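Succinyl-CoA ligase (ADP-forming) subunit alpha (Methanosaeta concilii, PDB 6HXI) combines a CoA-ligase-type alpha/beta region with a C-terminal part related to citrate synthase, and carries bound coenzyme A. Local coordinates at residues 6-11 with 216-221; 210-215 with 240-245; 226-231 with 251-256. All coordinates share one frame; numbering follows the deposited sequence.

Contact 1: 6-11 with 216-221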
loop_
_atom_site.group_PDB
_atom_site.type_symbol
_atom_site.label_atom_id
_atom_site.label_comp_id
_atom_site.label_asym_id
_atom_site.label_seq_id
_atom_site.Cartn_x
_atom_site.Cartn_y
_atom_site.Cartn_z
ATOM N N TYR B 6 0.961 -32.726 -55.897
ATOM C CA TYR B 6 -0.225 -31.969 -56.278
ATOM C C TYR B 6 -1.052 -31.467 -55.073
ATOM O O TYR B 6 -1.804 -30.509 -55.217
ATOM C CB TYR B 6 -1.098 -32.764 -57.260
ATOM C CG TYR B 6 -1.563 -34.116 -56.759
ATOM C CD1 TYR B 6 -2.666 -34.230 -55.921
ATOM C CD2 TYR B 6 -0.959 -35.290 -57.203
ATOM C CE1 TYR B 6 -3.130 -35.473 -55.495
ATOM C CE2 TYR B 6 -1.419 -36.543 -56.789
ATOM C CZ TYR B 6 -2.496 -36.626 -55.923
ATOM O OH TYR B 6 -2.945 -37.844 -55.488
ATOM N N VAL B 7 -0.929 -32.115 -53.906
ATOM C CA VAL B 7 -1.651 -31.713 -52.691
ATOM C C VAL B 7 -0.965 -30.489 -52.046
ATOM O O VAL B 7 0.219 -30.551 -51.684
ATOM C CB VAL B 7 -1.822 -32.869 -51.664
ATOM C CG1 VAL B 7 -2.560 -32.395 -50.421
ATOM C CG2 VAL B 7 -2.541 -34.061 -52.277
ATOM N N LEU B 8 -1.711 -29.388 -51.880
ATOM C CA LEU B 8 -1.130 -28.229 -51.206
ATOM C C LEU B 8 -1.393 -28.408 -49.722
ATOM O O LEU B 8 -0.442 -28.483 -48.939
ATOM C CB LEU B 8 -1.726 -26.926 -51.737
ATOM C CG LEU B 8 -0.781 -25.730 -51.915
ATOM C CD1 LEU B 8 0.262 -25.984 -53.001
ATOM C CD2 LEU B 8 -1.576 -24.506 -52.302
ATOM N N PHE B 9 -2.685 -28.578 -49.349
ATOM C CA PHE B 9 -3.128 -28.782 -47.968
ATOM C C PHE B 9 -4.063 -29.921 -47.846
ATOM O O PHE B 9 -4.915 -30.120 -48.707
ATOM C CB PHE B 9 -3.883 -27.578 -47.411
ATOM C CG PHE B 9 -3.422 -26.241 -47.889
ATOM C CD1 PHE B 9 -2.189 -25.738 -47.502
ATOM C CD2 PHE B 9 -4.236 -25.460 -48.695
ATOM C CE1 PHE B 9 -1.757 -24.488 -47.945
ATOM C CE2 PHE B 9 -3.806 -24.208 -49.141
ATOM C CZ PHE B 9 -2.562 -23.739 -48.773
ATOM N N ASP B 10 -3.995 -30.593 -46.711
ATOM C CA ASP B 10 -4.909 -31.666 -46.371
ATOM C C ASP B 10 -5.368 -31.500 -44.923
ATOM O O ASP B 10 -5.072 -30.485 -44.271
ATOM C CB ASP B 10 -4.298 -33.058 -46.656
ATOM C CG ASP B 10 -2.939 -33.346 -46.031
ATOM O OD1 ASP B 10 -2.757 -33.051 -44.818
ATOM O OD2 ASP B 10 -2.083 -33.951 -46.728
ATOM N N ILE B 11 -6.092 -32.503 -44.429
ATOM C CA ILE B 11 -6.643 -32.541 -43.095
ATOM C C ILE B 11 -5.533 -32.714 -42.038
ATOM O O ILE B 11 -5.805 -32.541 -40.859
ATOM C CB ILE B 11 -7.771 -33.611 -43.051
ATOM C CG1 ILE B 11 -8.765 -33.319 -41.907
ATOM C CG2 ILE B 11 -7.228 -35.043 -43.018
ATOM C CD1 ILE B 11 -10.257 -33.542 -42.225
ATOM N N ILE B 216 -3.438 -24.789 -61.479
ATOM C CA ILE B 216 -4.243 -25.533 -62.463
ATOM C C ILE B 216 -3.600 -26.897 -62.772
ATOM O O ILE B 216 -4.316 -27.907 -62.881
ATOM C CB ILE B 216 -4.582 -24.707 -63.744
ATOM C CG1 ILE B 216 -5.561 -23.565 -63.403
ATOM C CG2 ILE B 216 -5.172 -25.608 -64.857
ATOM C CD1 ILE B 216 -5.861 -22.546 -64.515
ATOM N N LEU B 217 -2.249 -26.925 -62.863
ATOM C CA LEU B 217 -1.482 -28.152 -63.122
ATOM C C LEU B 217 -1.574 -29.137 -61.972
ATOM O O LEU B 217 -1.588 -30.335 -62.222
ATOM C CB LEU B 217 -0.016 -27.873 -63.497
ATOM C CG LEU B 217 0.227 -27.235 -64.854
ATOM C CD1 LEU B 217 1.708 -27.000 -65.075
ATOM C CD2 LEU B 217 -0.351 -28.074 -65.982
ATOM N N ARG B 218 -1.670 -28.641 -60.725
ATOM C CA ARG B 218 -1.858 -29.488 -59.550
ATOM C C ARG B 218 -3.261 -30.114 -59.591
ATOM O O ARG B 218 -3.405 -31.278 -59.233
ATOM C CB ARG B 218 -1.722 -28.694 -58.253
ATOM C CG ARG B 218 -0.313 -28.307 -57.842
ATOM C CD ARG B 218 -0.276 -27.767 -56.418
ATOM N NE ARG B 218 -1.203 -26.651 -56.195
ATOM C CZ ARG B 218 -2.395 -26.760 -55.617
ATOM N NH1 ARG B 218 -2.842 -27.943 -55.218
ATOM N NH2 ARG B 218 -3.166 -25.694 -55.465
ATOM N N TYR B 219 -4.294 -29.342 -59.996
ATOM C CA TYR B 219 -5.665 -29.840 -60.087
ATOM C C TYR B 219 -5.775 -30.933 -61.144
ATOM O O TYR B 219 -6.576 -31.854 -60.974
ATOM C CB TYR B 219 -6.652 -28.708 -60.416
ATOM C CG TYR B 219 -6.644 -27.523 -59.473
ATOM C CD1 TYR B 219 -6.232 -27.660 -58.146
ATOM C CD2 TYR B 219 -7.112 -26.279 -59.884
ATOM C CE1 TYR B 219 -6.236 -26.575 -57.274
ATOM C CE2 TYR B 219 -7.128 -25.187 -59.012
ATOM C CZ TYR B 219 -6.704 -25.344 -57.705
ATOM O OH TYR B 219 -6.726 -24.270 -56.851
ATOM N N GLU B 220 -4.968 -30.825 -62.232
ATOM C CA GLU B 220 -4.915 -31.771 -63.354
ATOM C C GLU B 220 -4.352 -33.133 -62.944
ATOM O O GLU B 220 -4.714 -34.156 -63.545
ATOM C CB GLU B 220 -4.077 -31.201 -64.498
ATOM C CG GLU B 220 -4.865 -30.979 -65.779
ATOM C CD GLU B 220 -5.263 -32.211 -66.578
ATOM O OE1 GLU B 220 -4.367 -32.939 -67.063
ATOM O OE2 GLU B 220 -6.482 -32.399 -66.790
ATOM N N ARG B 221 -3.450 -33.136 -61.938
ATOM C CA ARG B 221 -2.814 -34.334 -61.398
ATOM C C ARG B 221 -3.662 -34.975 -60.294
ATOM O O ARG B 221 -3.622 -36.202 -60.143
ATOM C CB ARG B 221 -1.412 -34.017 -60.864
ATOM C CG ARG B 221 -0.359 -33.728 -61.945
ATOM C CD ARG B 221 1.040 -33.584 -61.345
ATOM N NE ARG B 221 1.150 -32.436 -60.429
ATOM C CZ ARG B 221 2.161 -32.233 -59.588
ATOM N NH1 ARG B 221 3.166 -33.097 -59.526
ATOM N NH2 ARG B 221 2.172 -31.166 -58.801
#
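Two arginines one helical turn apart face the irregular N-terminal segment 6-11: Arg218 bonds to Tyr6 and packs on Leu8, while Arg221 lies alongside Tyr6. The clearest evidence is one hydrogen bond: Arg218 NH1 donates to the backbone Tyr6 O at 2.8 Å, with an N-H...O angle of 157°. The acceptor lies in the guanidinium plane and is approached nearly along its C=O axis. Arg218 starts with CG beside its backbone N and anti to its carbonyl carbon, then bends at chi3 (-54°), which swings the guanidinium past Tyr6 toward Leu8. There Leu8 CD1 sits over one face of the group, 3.6 Å from Arg218 NE, while the other branch, Leu8 CD2, comes to 3.7 Å from Arg218 NH2. The charged group meets a carbonyl at its edge and a leucine on a face. NH1 has a second partner, Glu198, in a salt bridge, and NH2 is bonded to His215; these contacts should limit rotation of the guanidinium.

Tyr6 has CG in the crowded position between its backbone N and carbonyl carbon (chi1 58°). Tyr6 CB approaches Arg218 O at 3.4 Å and Arg221 CB at 3.8 Å, and Arg221 O lies over one ring face, offset toward the rim. The Arg221 chain, bent at chi3, crosses Tyr6 obliquely, its guanidinium turned steeply to the ring. One guanidinium face lies against the Tyr6 backbone, with Arg221 NH2 3.5 Å from Tyr6 N.

Polar bonding and packing together tie the start of the chain to helix 212-221. Leu8 touches strands 134-136 and 196-201, and Arg218 rests on Val200 of the latter, so the contact bridges the edge of one sheet and the helix layer of the next.

Contact 2: 210-215 with 240-245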
loop_
_atom_site.group_PDB
_atom_site.type_symbol
_atom_site.label_atom_id
_atom_site.label_comp_id
_atom_site.label_asym_id
_atom_site.label_seq_id
_atom_site.Cartn_x
_atom_site.Cartn_y
_atom_site.Cartn_z
ATOM N N SER B 210 3.128 -17.300 -57.294
ATOM C CA SER B 210 2.746 -18.457 -58.094
ATOM C C SER B 210 1.678 -18.002 -59.082
ATOM O O SER B 210 0.804 -17.197 -58.734
ATOM C CB SER B 210 2.204 -19.581 -57.216
ATOM O OG SER B 210 1.137 -19.145 -56.387
ATOM N N ASN B 211 1.783 -18.470 -60.321
ATOM C CA ASN B 211 0.857 -18.143 -61.391
ATOM C C ASN B 211 -0.341 -19.070 -61.311
ATOM O O ASN B 211 -0.287 -20.083 -60.611
ATOM C CB ASN B 211 1.575 -18.250 -62.752
ATOM C CG ASN B 211 2.564 -17.113 -62.945
ATOM O OD1 ASN B 211 3.771 -17.266 -62.732
ATOM N ND2 ASN B 211 2.051 -15.910 -63.225
ATOM N N MET B 212 -1.436 -18.719 -61.992
ATOM C CA MET B 212 -2.634 -19.549 -61.977
ATOM C C MET B 212 -2.348 -20.960 -62.479
ATOM O O MET B 212 -2.862 -21.919 -61.893
ATOM C CB MET B 212 -3.763 -18.921 -62.800
ATOM C CG MET B 212 -4.459 -17.766 -62.112
ATOM S SD MET B 212 -5.680 -17.068 -63.248
ATOM C CE MET B 212 -6.426 -15.996 -62.263
ATOM N N LEU B 213 -1.517 -21.092 -63.544
ATOM C CA LEU B 213 -1.177 -22.393 -64.144
ATOM C C LEU B 213 -0.542 -23.363 -63.162
ATOM O O LEU B 213 -0.854 -24.546 -63.234
ATOM C CB LEU B 213 -0.322 -22.269 -65.423
ATOM C CG LEU B 213 -0.033 -23.592 -66.180
ATOM C CD1 LEU B 213 -1.328 -24.258 -66.694
ATOM C CD2 LEU B 213 0.981 -23.386 -67.289
ATOM N N ASP B 214 0.306 -22.876 -62.226
ATOM C CA ASP B 214 0.953 -23.716 -61.206
ATOM C C ASP B 214 -0.117 -24.548 -60.485
ATOM O O ASP B 214 -0.019 -25.786 -60.457
ATOM C CB ASP B 214 1.743 -22.851 -60.194
ATOM C CG ASP B 214 2.781 -21.909 -60.788
ATOM O OD1 ASP B 214 2.886 -21.842 -62.037
ATOM O OD2 ASP B 214 3.483 -21.226 -60.002
ATOM N N HIS B 215 -1.180 -23.849 -59.986
ATOM C CA HIS B 215 -2.318 -24.436 -59.292
ATOM C C HIS B 215 -3.184 -25.254 -60.220
ATOM O O HIS B 215 -3.561 -26.344 -59.816
ATOM C CB HIS B 215 -3.114 -23.384 -58.515
ATOM C CG HIS B 215 -2.231 -22.551 -57.624
ATOM N ND1 HIS B 215 -1.724 -23.052 -56.439
ATOM C CD2 HIS B 215 -1.727 -21.313 -57.821
ATOM C CE1 HIS B 215 -0.949 -22.103 -55.940
ATOM N NE2 HIS B 215 -0.925 -21.033 -56.729
ATOM N N TYR B 240 -2.343 -16.532 -70.543
ATOM C CA TYR B 240 -1.753 -17.086 -71.760
ATOM C C TYR B 240 -0.893 -18.323 -71.466
ATOM O O TYR B 240 -0.591 -19.071 -72.388
ATOM C CB TYR B 240 -1.005 -16.011 -72.573
ATOM C CG TYR B 240 -1.962 -15.019 -73.192
ATOM C CD1 TYR B 240 -2.689 -15.342 -74.336
ATOM C CD2 TYR B 240 -2.185 -13.775 -72.604
ATOM C CE1 TYR B 240 -3.611 -14.450 -74.883
ATOM C CE2 TYR B 240 -3.090 -12.868 -73.154
ATOM C CZ TYR B 240 -3.811 -13.217 -74.285
ATOM O OH TYR B 240 -4.708 -12.335 -74.824
ATOM N N MET B 241 -0.543 -18.565 -70.183
ATOM C CA MET B 241 0.192 -19.773 -69.790
ATOM C C MET B 241 -0.803 -20.931 -69.808
ATOM O O MET B 241 -0.453 -22.036 -70.235
ATOM C CB MET B 241 0.819 -19.642 -68.390
ATOM C CG MET B 241 1.993 -18.683 -68.320
ATOM S SD MET B 241 2.388 -18.161 -66.623
ATOM C CE MET B 241 3.147 -19.689 -65.990
ATOM N N ILE B 242 -2.056 -20.644 -69.384
ATOM C CA ILE B 242 -3.170 -21.595 -69.309
ATOM C C ILE B 242 -3.610 -21.985 -70.696
ATOM O O ILE B 242 -3.688 -23.176 -70.985
ATOM C CB ILE B 242 -4.349 -21.067 -68.432
ATOM C CG1 ILE B 242 -3.859 -20.661 -67.004
ATOM C CG2 ILE B 242 -5.503 -22.086 -68.359
ATOM C CD1 ILE B 242 -4.631 -19.526 -66.398
ATOM N N ILE B 243 -3.874 -20.990 -71.555
ATOM C CA ILE B 243 -4.305 -21.170 -72.952
ATOM C C ILE B 243 -3.277 -22.008 -73.735
ATOM O O ILE B 243 -3.674 -22.888 -74.505
ATOM C CB ILE B 243 -4.608 -19.773 -73.588
ATOM C CG1 ILE B 243 -5.855 -19.124 -72.923
ATOM C CG2 ILE B 243 -4.734 -19.816 -75.120
ATOM C CD1 ILE B 243 -5.826 -17.579 -72.862
ATOM N N GLN B 244 -1.966 -21.776 -73.488
ATOM C CA GLN B 244 -0.898 -22.544 -74.140
ATOM C C GLN B 244 -0.872 -23.978 -73.626
ATOM O O GLN B 244 -0.662 -24.895 -74.421
ATOM C CB GLN B 244 0.475 -21.882 -73.969
ATOM C CG GLN B 244 1.503 -22.407 -74.979
ATOM C CD GLN B 244 2.597 -21.419 -75.281
ATOM O OE1 GLN B 244 3.444 -21.102 -74.431
ATOM N NE2 GLN B 244 2.619 -20.937 -76.518
ATOM N N ALA B 245 -1.124 -24.172 -72.308
ATOM C CA ALA B 245 -1.173 -25.501 -71.700
ATOM C C ALA B 245 -2.407 -26.278 -72.176
ATOM O O ALA B 245 -2.331 -27.487 -72.382
ATOM C CB ALA B 245 -1.155 -25.386 -70.194
#
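Met241 opens the contact from the helix 239-247 side. Its CG stands beside its backbone N, and the chain bends at chi3 (73°), bringing the thioether across Asn211 at about a right angle. Met241 SD comes to 3.8 Å from Asn211 CG, and its CE methyl lies 3.9 Å from Asn211 CB. The amide nitrogen has its own partner: Asn211 ND2 is hydrogen-bonded to Asp238, which also takes the backbone N of Met212. Tyr126 of the neighbouring citrate lyase chain packs against Asn211 as well.

Nearer the backbone, Met241 meets Leu213, the centre of the interface. Leu213 CG is anti to its backbone N (chi1 -175°), so the fork points across to the other helix. One branch, Leu213 CD2, rests 3.5 Å from Met241 O and 3.9 Å from Met241 CB. That carbonyl oxygen already accepts the helical bond from Ala245 N.

The two helices belong to successive crossovers in the parallel part of a mixed alpha/beta sheet: helix 212-221 leads into strand 227-233, and helix 239-247 leads from that strand to strand 255-260. Apart from the thioether on the Asn211 amide and the Leu213 methyl near Met241 O, the contacts are between aliphatic groups.

Ile242 follows, the residue nearest Leu213 in backbone terms, with their CA atoms 5.6 Å apart. Ile242 CG1 lies beside its backbone N (chi1 -55°) and passes Leu213 CB at 4.2 Å. The terminal Ile242 CD1 touches Met212 CB at 3.8 Å; the Met212 chain runs on extended, away from this helix. Phe294 of helix 287-297 also packs against Ile242.

A turn beyond Met241, Ala245 presents its single methyl to the second branch of Leu213, with Ala245 CB 3.7 Å from Leu213 CD1. The same alanine touches Ile251.

Contact 3: 226-231 with 251-256; sequences KMIACL and ITKPLV
Ile228 projects from its strand with CG1 beside its backbone N (chi1 -45°) and CG2 anti to it. Ile228 CB lies 3.9 Å from Leu255 CD1. The branch methyl Ile228 CG2 meets the same atom more closely, at 3.7 Å from Leu255 CD1. Along the other branch, CG1 carries CD1 nearly anti to CA (chi2 165°), out to the loop before the partner strand. There Ile228 CD1 touches Ile251 CG2 at 3.8 Å and Lys253 CB at 3.9 Å.

Backbone bonds show why these side chains meet: segments 226-231 and 251-256 hold the neighbouring parallel strands of a beta-alpha-beta crossover, joined through helix 239-247. Ile228 N donates to Pro254 O at 3.0 Å and an almost straight 171°, and Val256 N to Ile228 O at 2.8 Å, so Ile228 brackets Leu255 as expected of a parallel pair. Cys230 N to Val256 O, also 2.8 Å, extends the ladder.

Ile228 and Leu255 face helix 212-221, where Tyr219 touches Ile228 and Ile216 touches Leu255. Ala229 and Val256 lie on the other sheet face, on which Ala229 meets Tyr308 of helix 308-322.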
loop_
_atom_site.group_PDB
_atom_site.type_symbol
_atom_site.label_atom_id
_atom_site.label_comp_id
_atom_site.label_asym_id
_atom_site.label_seq_id
_atom_site.Cartn_x
_atom_site.Cartn_y
_atom_site.Cartn_z
ATOM N N LYS B 226 -12.331 -33.315 -60.816
ATOM C CA LYS B 226 -12.827 -33.705 -62.144
ATOM C C LYS B 226 -13.151 -32.447 -62.986
ATOM O O LYS B 226 -13.399 -32.544 -64.184
ATOM C CB LYS B 226 -14.103 -34.570 -62.004
ATOM C CG LYS B 226 -14.111 -35.569 -60.848
ATOM C CD LYS B 226 -13.213 -36.775 -61.078
ATOM C CE LYS B 226 -13.316 -37.766 -59.952
ATOM N NZ LYS B 226 -12.289 -38.823 -60.082
ATOM N N MET B 227 -13.143 -31.270 -62.352
ATOM C CA MET B 227 -13.527 -30.018 -62.992
ATOM C C MET B 227 -12.600 -28.877 -62.575
ATOM O O MET B 227 -12.298 -28.745 -61.383
ATOM C CB MET B 227 -14.942 -29.716 -62.497
ATOM C CG MET B 227 -15.826 -29.088 -63.485
ATOM S SD MET B 227 -17.406 -28.817 -62.660
ATOM C CE MET B 227 -17.674 -27.168 -63.116
ATOM N N ILE B 228 -12.159 -28.037 -63.540
ATOM C CA ILE B 228 -11.313 -26.866 -63.235
ATOM C C ILE B 228 -12.075 -25.572 -63.583
ATOM O O ILE B 228 -12.796 -25.523 -64.570
ATOM C CB ILE B 228 -9.869 -26.920 -63.832
ATOM C CG1 ILE B 228 -9.211 -28.321 -63.626
ATOM C CG2 ILE B 228 -8.980 -25.801 -63.234
ATOM C CD1 ILE B 228 -7.947 -28.620 -64.471
ATOM N N ALA B 229 -11.996 -24.567 -62.722
ATOM C CA ALA B 229 -12.677 -23.293 -62.946
ATOM C C ALA B 229 -11.728 -22.161 -62.619
ATOM O O ALA B 229 -11.066 -22.213 -61.585
ATOM C CB ALA B 229 -13.922 -23.204 -62.073
ATOM N N CYS B 230 -11.625 -21.147 -63.492
ATOM C CA CYS B 230 -10.774 -20.011 -63.147
ATOM C C CYS B 230 -11.361 -18.673 -63.546
ATOM O O CYS B 230 -12.197 -18.583 -64.434
ATOM C CB CYS B 230 -9.343 -20.171 -63.639
ATOM S SG CYS B 230 -9.157 -20.056 -65.416
ATOM N N LEU B 231 -10.960 -17.649 -62.819
ATOM C CA LEU B 231 -11.409 -16.283 -63.010
ATOM C C LEU B 231 -10.180 -15.379 -63.029
ATOM O O LEU B 231 -9.522 -15.223 -62.012
ATOM C CB LEU B 231 -12.359 -15.906 -61.859
ATOM C CG LEU B 231 -13.127 -14.593 -61.957
ATOM C CD1 LEU B 231 -14.164 -14.635 -63.067
ATOM C CD2 LEU B 231 -13.787 -14.254 -60.605
ATOM N N ILE B 251 -3.844 -29.839 -70.076
ATOM C CA ILE B 251 -5.068 -29.744 -69.274
ATOM C C ILE B 251 -6.164 -30.491 -70.041
ATOM O O ILE B 251 -6.719 -29.959 -71.004
ATOM C CB ILE B 251 -5.480 -28.276 -68.941
ATOM C CG1 ILE B 251 -4.346 -27.485 -68.259
ATOM C CG2 ILE B 251 -6.794 -28.222 -68.116
ATOM C CD1 ILE B 251 -4.424 -25.993 -68.501
ATOM N N THR B 252 -6.450 -31.730 -69.616
ATOM C CA THR B 252 -7.453 -32.608 -70.233
ATOM C C THR B 252 -8.829 -32.501 -69.561
ATOM O O THR B 252 -9.842 -32.763 -70.213
ATOM C CB THR B 252 -6.950 -34.057 -70.301
ATOM O OG1 THR B 252 -6.822 -34.583 -68.979
ATOM C CG2 THR B 252 -5.631 -34.188 -71.064
ATOM N N LYS B 253 -8.862 -32.131 -68.262
ATOM C CA LYS B 253 -10.094 -31.952 -67.483
ATOM C C LYS B 253 -10.848 -30.734 -68.006
ATOM O O LYS B 253 -10.180 -29.795 -68.453
ATOM C CB LYS B 253 -9.775 -31.770 -65.995
ATOM C CG LYS B 253 -9.505 -33.083 -65.294
ATOM C CD LYS B 253 -8.860 -32.902 -63.932
ATOM C CE LYS B 253 -8.152 -34.179 -63.580
ATOM N NZ LYS B 253 -7.481 -34.099 -62.278
ATOM N N PRO B 254 -12.213 -30.714 -67.997
ATOM C CA PRO B 254 -12.918 -29.524 -68.514
ATOM C C PRO B 254 -12.640 -28.286 -67.657
ATOM O O PRO B 254 -12.686 -28.360 -66.433
ATOM C CB PRO B 254 -14.387 -29.954 -68.547
ATOM C CG PRO B 254 -14.488 -31.054 -67.568
ATOM C CD PRO B 254 -13.163 -31.741 -67.511
ATOM N N LEU B 255 -12.260 -27.176 -68.315
ATOM C CA LEU B 255 -11.895 -25.904 -67.695
ATOM C C LEU B 255 -12.871 -24.763 -68.010
ATOM O O LEU B 255 -13.011 -24.384 -69.175
ATOM C CB LEU B 255 -10.464 -25.510 -68.127
ATOM C CG LEU B 255 -9.851 -24.299 -67.401
ATOM C CD1 LEU B 255 -8.587 -24.676 -66.695
ATOM C CD2 LEU B 255 -9.602 -23.150 -68.358
ATOM N N VAL B 256 -13.510 -24.191 -66.968
ATOM C CA VAL B 256 -14.403 -23.026 -67.089
ATOM C C VAL B 256 -13.495 -21.819 -66.916
ATOM O O VAL B 256 -12.672 -21.803 -66.002
ATOM C CB VAL B 256 -15.577 -23.021 -66.068
ATOM C CG1 VAL B 256 -16.444 -21.777 -66.231
ATOM C CG2 VAL B 256 -16.433 -24.285 -66.192
#

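In the fold
From the N terminus, contact 1 closes the longest loop: the start of the chain, ahead of strand 15-18, is held to helix 212-221 after 204 intervening residues that include the whole first sheet. Contact 2 opens inside that loop, at 210-215, and closes beyond it at 240-245, so the two cross. Contact 3 opens only after contact 1 has closed, but crosses contact 2 in turn, because 226-231 precedes and 251-256 follows 240-245. Helix 212-221 serves contacts 1 and 2, and Ile216 packs on Ile242 between them. Tyr219 and Glu220 reach Lys253, linking contacts 1 and 3, while Ile251 lies against Leu213 and Ala245 of contact 2.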